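Local coordinates for protease (Actinomadura keratinilytica, PDB 8C4X), which probably cleaves peptide bonds as a subtilase-family serine endopeptidase, this chain being its I9 propeptide domain, a kind that typically assists folding and inhibits the enzyme, at residues 17-22 against 58-63; 21-24 against 28-31. All coordinates share one frame; numbering follows the deposited sequence.

Contact 1. Residues 17-22 against 58-63; sequences GQYIVT and DQLSKL. Unlike the reference sequence in segment 58-63: Asp58 (reference Ala), Ser61 (reference Ala).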
loop_
_atom_site.group_PDB
_atom_site.type_symbol
_atom_site.label_atom_id
_atom_site.label_comp_id
_atom_site.label_asym_id
_atom_site.label_seq_id
_atom_site.Cartn_x
_atom_site.Cartn_y
_atom_site.Cartn_z
ATOM N N GLY B 17 3.935 -5.596 -8.721
ATOM C CA GLY B 17 3.322 -4.294 -8.896
ATOM C C GLY B 17 2.061 -4.047 -8.098
ATOM O O GLY B 17 1.347 -3.084 -8.391
ATOM N N GLN B 18 1.749 -4.887 -7.099
ATOM C CA GLN B 18 0.506 -4.772 -6.348
ATOM C C GLN B 18 0.835 -4.769 -4.861
ATOM O O GLN B 18 1.632 -5.599 -4.408
ATOM C CB GLN B 18 -0.436 -5.929 -6.705
ATOM C CG GLN B 18 -1.860 -5.750 -6.268
ATOM C CD GLN B 18 -2.784 -6.716 -6.983
ATOM O OE1 GLN B 18 -3.099 -6.532 -8.160
ATOM N NE2 GLN B 18 -3.237 -7.746 -6.269
ATOM N N TYR B 19 0.218 -3.849 -4.105
ATOM C CA TYR B 19 0.656 -3.557 -2.744
ATOM C C TYR B 19 -0.525 -3.353 -1.808
ATOM O O TYR B 19 -1.621 -2.971 -2.224
ATOM C CB TYR B 19 1.560 -2.303 -2.697
ATOM C CG TYR B 19 2.727 -2.446 -3.626
ATOM C CD1 TYR B 19 3.898 -3.071 -3.206
ATOM C CD2 TYR B 19 2.631 -2.022 -4.940
ATOM C CE1 TYR B 19 4.970 -3.236 -4.077
ATOM C CE2 TYR B 19 3.688 -2.184 -5.823
ATOM C CZ TYR B 19 4.850 -2.787 -5.384
ATOM O OH TYR B 19 5.894 -2.943 -6.263
ATOM N N ILE B 20 -0.276 -3.642 -0.533
ATOM C CA ILE B 20 -1.144 -3.263 0.575
ATOM C C ILE B 20 -0.451 -2.138 1.328
ATOM O O ILE B 20 0.694 -2.296 1.762
ATOM C CB ILE B 20 -1.396 -4.449 1.519
ATOM C CG1 ILE B 20 -2.141 -5.573 0.798
ATOM C CG2 ILE B 20 -2.155 -4.010 2.762
ATOM C CD1 ILE B 20 -2.047 -6.892 1.530
ATOM N N VAL B 21 -1.157 -1.026 1.524
ATOM C CA VAL B 21 -0.598 0.164 2.159
ATOM C C VAL B 21 -1.415 0.474 3.407
ATOM O O VAL B 21 -2.650 0.490 3.352
ATOM C CB VAL B 21 -0.615 1.362 1.194
ATOM C CG1 VAL B 21 -0.030 2.606 1.875
ATOM C CG2 VAL B 21 0.141 1.026 -0.085
ATOM N N THR B 22 -0.742 0.716 4.529
ATOM C CA THR B 22 -1.472 1.208 5.688
ATOM C C THR B 22 -0.969 2.594 6.052
ATOM O O THR B 22 0.194 2.943 5.811
ATOM C CB THR B 22 -1.402 0.284 6.932
ATOM O OG1 THR B 22 -0.152 0.434 7.605
ATOM C CG2 THR B 22 -1.622 -1.183 6.557
ATOM N N ASP B 58 7.292 4.221 -10.047
ATOM C CA ASP B 58 7.370 5.631 -9.684
ATOM C C ASP B 58 6.341 5.988 -8.617
ATOM O O ASP B 58 6.654 6.710 -7.663
ATOM C CB ASP B 58 7.190 6.499 -10.930
ATOM C CG ASP B 58 7.206 7.982 -10.612
ATOM O OD1 ASP B 58 8.232 8.470 -10.091
ATOM O OD2 ASP B 58 6.191 8.659 -10.886
ATOM N N GLN B 59 5.108 5.497 -8.761
ATOM C CA GLN B 59 4.102 5.706 -7.721
ATOM C C GLN B 59 4.586 5.174 -6.380
ATOM O O GLN B 59 4.427 5.828 -5.342
ATOM C CB GLN B 59 2.795 5.019 -8.099
ATOM C CG GLN B 59 1.947 5.732 -9.105
ATOM C CD GLN B 59 0.677 4.964 -9.386
ATOM O OE1 GLN B 59 0.720 3.799 -9.792
ATOM N NE2 GLN B 59 -0.466 5.603 -9.158
ATOM N N LEU B 60 5.147 3.961 -6.381
ATOM C CA LEU B 60 5.656 3.377 -5.148
ATOM C C LEU B 60 6.759 4.238 -4.551
ATOM O O LEU B 60 6.796 4.457 -3.335
ATOM C CB LEU B 60 6.147 1.954 -5.416
ATOM C CG LEU B 60 6.715 1.170 -4.236
ATOM C CD1 LEU B 60 5.596 0.721 -3.303
ATOM C CD2 LEU B 60 7.484 -0.029 -4.755
ATOM N N SER B 61 7.659 4.749 -5.393
ATOM C CA SER B 61 8.708 5.635 -4.899
ATOM C C SER B 61 8.117 6.834 -4.174
ATOM O O SER B 61 8.522 7.162 -3.052
ATOM C CB SER B 61 9.593 6.100 -6.055
ATOM O OG SER B 61 10.704 5.243 -6.201
ATOM N N LYS B 62 7.150 7.502 -4.803
ATOM C CA LYS B 62 6.558 8.684 -4.191
ATOM C C LYS B 62 5.762 8.332 -2.945
ATOM O O LYS B 62 5.735 9.109 -1.985
ATOM C CB LYS B 62 5.677 9.412 -5.203
ATOM C CG LYS B 62 6.475 10.181 -6.252
ATOM C CD LYS B 62 5.755 10.262 -7.592
ATOM C CE LYS B 62 6.580 11.043 -8.610
ATOM N NZ LYS B 62 5.757 11.542 -9.751
ATOM N N LEU B 63 5.114 7.168 -2.932
ATOM C CA LEU B 63 4.348 6.796 -1.751
ATOM C C LEU B 63 5.255 6.543 -0.555
ATOM O O LEU B 63 4.874 6.834 0.585
ATOM C CB LEU B 63 3.505 5.558 -2.047
ATOM C CG LEU B 63 2.492 5.192 -0.967
ATOM C CD1 LEU B 63 1.428 6.273 -0.871
ATOM C CD2 LEU B 63 1.866 3.849 -1.309
#
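Tyr19 receives Leu60 on the face of its ring, an example of how a strand and a helix can share a core without a hydrogen bond between them. From CB, which leaves the strand toward the helix, CG stands anti to the carbonyl carbon (chi1 -55°), and the ring beyond it presents a face to Leu60 CD1. That methyl sits 4.0 Å from the centroid of the Tyr19 ring and only 6° off its normal, a CH-pi contact. Farther along, Tyr19 CE1 is 4.1 Å from both Leu60 CD1 and Leu60 CD2, Tyr19 CZ lies 3.9 Å from Leu60 CD2, and at the tip Tyr19 OH is 3.6 Å from the same methyl. The two side chains cross at about a right angle. Strand 18-23 and helix 57-64 belong to the ferredoxin-like alpha/beta fold of I9 propeptides, with the helix packed against the sheet. Were Tyr19 an alanine, both Leu60 methyls would probably lose their aromatic partner and a gap would open between strand and helix. Two residues on, Val21 and Leu63 meet tip to tip, Val21 CG2 lying 3.5 Å from Leu63 CD2; Leu63 also packs on Val69 and Leu55. Leu60 reaches Ile72 and Val6.

Contact 2. Residues 21-24 against 28-31; sequences VTLK and SVDS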
loop_
_atom_site.group_PDB
_atom_site.type_symbol
_atom_site.label_atom_id
_atom_site.label_comp_id
_atom_site.label_asym_id
_atom_site.label_seq_id
_atom_site.Cartn_x
_atom_site.Cartn_y
_atom_site.Cartn_z
ATOM N N VAL B 21 -1.157 -1.026 1.524
ATOM C CA VAL B 21 -0.598 0.164 2.159
ATOM C C VAL B 21 -1.415 0.474 3.407
ATOM O O VAL B 21 -2.650 0.490 3.352
ATOM C CB VAL B 21 -0.615 1.362 1.194
ATOM C CG1 VAL B 21 -0.030 2.606 1.875
ATOM C CG2 VAL B 21 0.141 1.026 -0.085
ATOM N N THR B 22 -0.742 0.716 4.529
ATOM C CA THR B 22 -1.472 1.208 5.688
ATOM C C THR B 22 -0.969 2.594 6.052
ATOM O O THR B 22 0.194 2.943 5.811
ATOM C CB THR B 22 -1.402 0.284 6.932
ATOM O OG1 THR B 22 -0.152 0.434 7.605
ATOM C CG2 THR B 22 -1.622 -1.183 6.557
ATOM N N LEU B 23 -1.893 3.385 6.578
ATOM C CA LEU B 23 -1.676 4.781 6.915
ATOM C C LEU B 23 -1.754 4.946 8.428
ATOM O O LEU B 23 -2.423 4.173 9.118
ATOM C CB LEU B 23 -2.723 5.667 6.230
ATOM C CG LEU B 23 -2.844 5.445 4.716
ATOM C CD1 LEU B 23 -3.897 6.364 4.061
ATOM C CD2 LEU B 23 -1.494 5.617 4.041
ATOM N N LYS B 24 -1.061 5.961 8.935
ATOM C CA LYS B 24 -1.022 6.192 10.370
ATOM C C LYS B 24 -2.411 6.540 10.897
ATOM O O LYS B 24 -3.311 6.938 10.152
ATOM C CB LYS B 24 -0.025 7.305 10.695
ATOM C CG LYS B 24 1.413 6.935 10.349
ATOM C CD LYS B 24 2.387 8.064 10.662
ATOM C CE LYS B 24 3.806 7.691 10.259
ATOM N NZ LYS B 24 4.772 8.788 10.557
ATOM N N SER B 28 -6.560 9.926 6.560
ATOM C CA SER B 28 -7.698 9.473 5.768
ATOM C C SER B 28 -7.218 8.749 4.514
ATOM O O SER B 28 -6.483 9.323 3.703
ATOM C CB SER B 28 -8.588 10.648 5.376
ATOM O OG SER B 28 -9.402 10.288 4.282
ATOM N N VAL B 29 -7.653 7.494 4.354
ATOM C CA VAL B 29 -7.372 6.753 3.127
ATOM C C VAL B 29 -7.940 7.486 1.917
ATOM O O VAL B 29 -7.250 7.682 0.910
ATOM C CB VAL B 29 -7.918 5.316 3.236
ATOM C CG1 VAL B 29 -8.029 4.657 1.853
ATOM C CG2 VAL B 29 -7.026 4.479 4.163
ATOM N N ASP B 30 -9.212 7.891 1.992
ATOM C CA ASP B 30 -9.848 8.527 0.843
ATOM C C ASP B 30 -9.131 9.810 0.455
ATOM O O ASP B 30 -8.941 10.086 -0.734
ATOM C CB ASP B 30 -11.311 8.825 1.153
ATOM C CG ASP B 30 -12.155 7.575 1.257
ATOM O OD1 ASP B 30 -11.678 6.489 0.854
ATOM O OD2 ASP B 30 -13.300 7.682 1.748
ATOM N N SER B 31 -8.755 10.623 1.445
ATOM C CA SER B 31 -8.006 11.843 1.154
ATOM C C SER B 31 -6.648 11.521 0.546
ATOM O O SER B 31 -6.238 12.130 -0.445
ATOM C CB SER B 31 -7.847 12.676 2.429
ATOM O OG SER B 31 -7.008 13.791 2.195
#
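Leu23 pushes a single methyl against Val29, where strand 18-23 ends and helix 29-36 begins. The methyl is CD1: it lies 3.6 Å from Val29 CA and 3.7 Å from Val29 CG2, so it rests on the root of the valine as well as on one of its branches. Leu23 CD1 also comes within 3.9 Å of Ser28 O, at the entry to the helix. The leucine gets there by being fully stretched, with CD1 anti to CA (chi2 -179°), and its side chain crosses that of Val29 at about a right angle. On the valine, CG2, the branch anti to the carbonyl carbon, is the one that meets Leu23. No hydrogen bond joins the two segments, and the contact between them is apolar packing.

The site marks the first beta-alpha connection of a ferredoxin-like fold, in which the chain leaves the sheet at the end of a strand and turns back over it as a helix.

In the next shell, the first turn of this helix is fixed by an N-cap: Ser28 OG accepts a bond from Ser31 N at 2.9 Å, with an N-H...O angle of 170°, nearly straight. This satisfies an amide that the start of a helix would otherwise leave without an acceptor. Ser28 O in turn is bound by Thr32 OG1. At the second residue of the helix, Asp30 makes a salt bridge to Arg43, and its negative charge near the N-terminal end would probably interact favourably with the helix dipole. Around the apolar pair, Leu23 also packs on Val69, while Val29 touches Phe51 and Asn49; the backbone of Leu23 is hydrogen-bonded to Asn49, in the loop just before strand 50-54, the antiparallel neighbour of strand 18-23.

How the contacts relate
After the short strands 6-7 and 14-15, the chain enters strand 18-23, which supplies one side of both contacts; their segments overlap at Val21 and Thr22, although the touching residues differ: Tyr19 and Val21 in contact 1, Leu23 in contact 2. Contact 2 closes almost at once: only three residues separate its segments, so it seals the short connection from the strand into helix 29-36. Contact 1 waits for a further hairpin, strands 42-44 and 50-54, before helix 57-64 returns to the same strand, 35 residues lying between its segments. The shorter closure therefore falls within the span of the longer one. With centres 12 Å apart, the two contacts attach a helix each to successive portions of one strand.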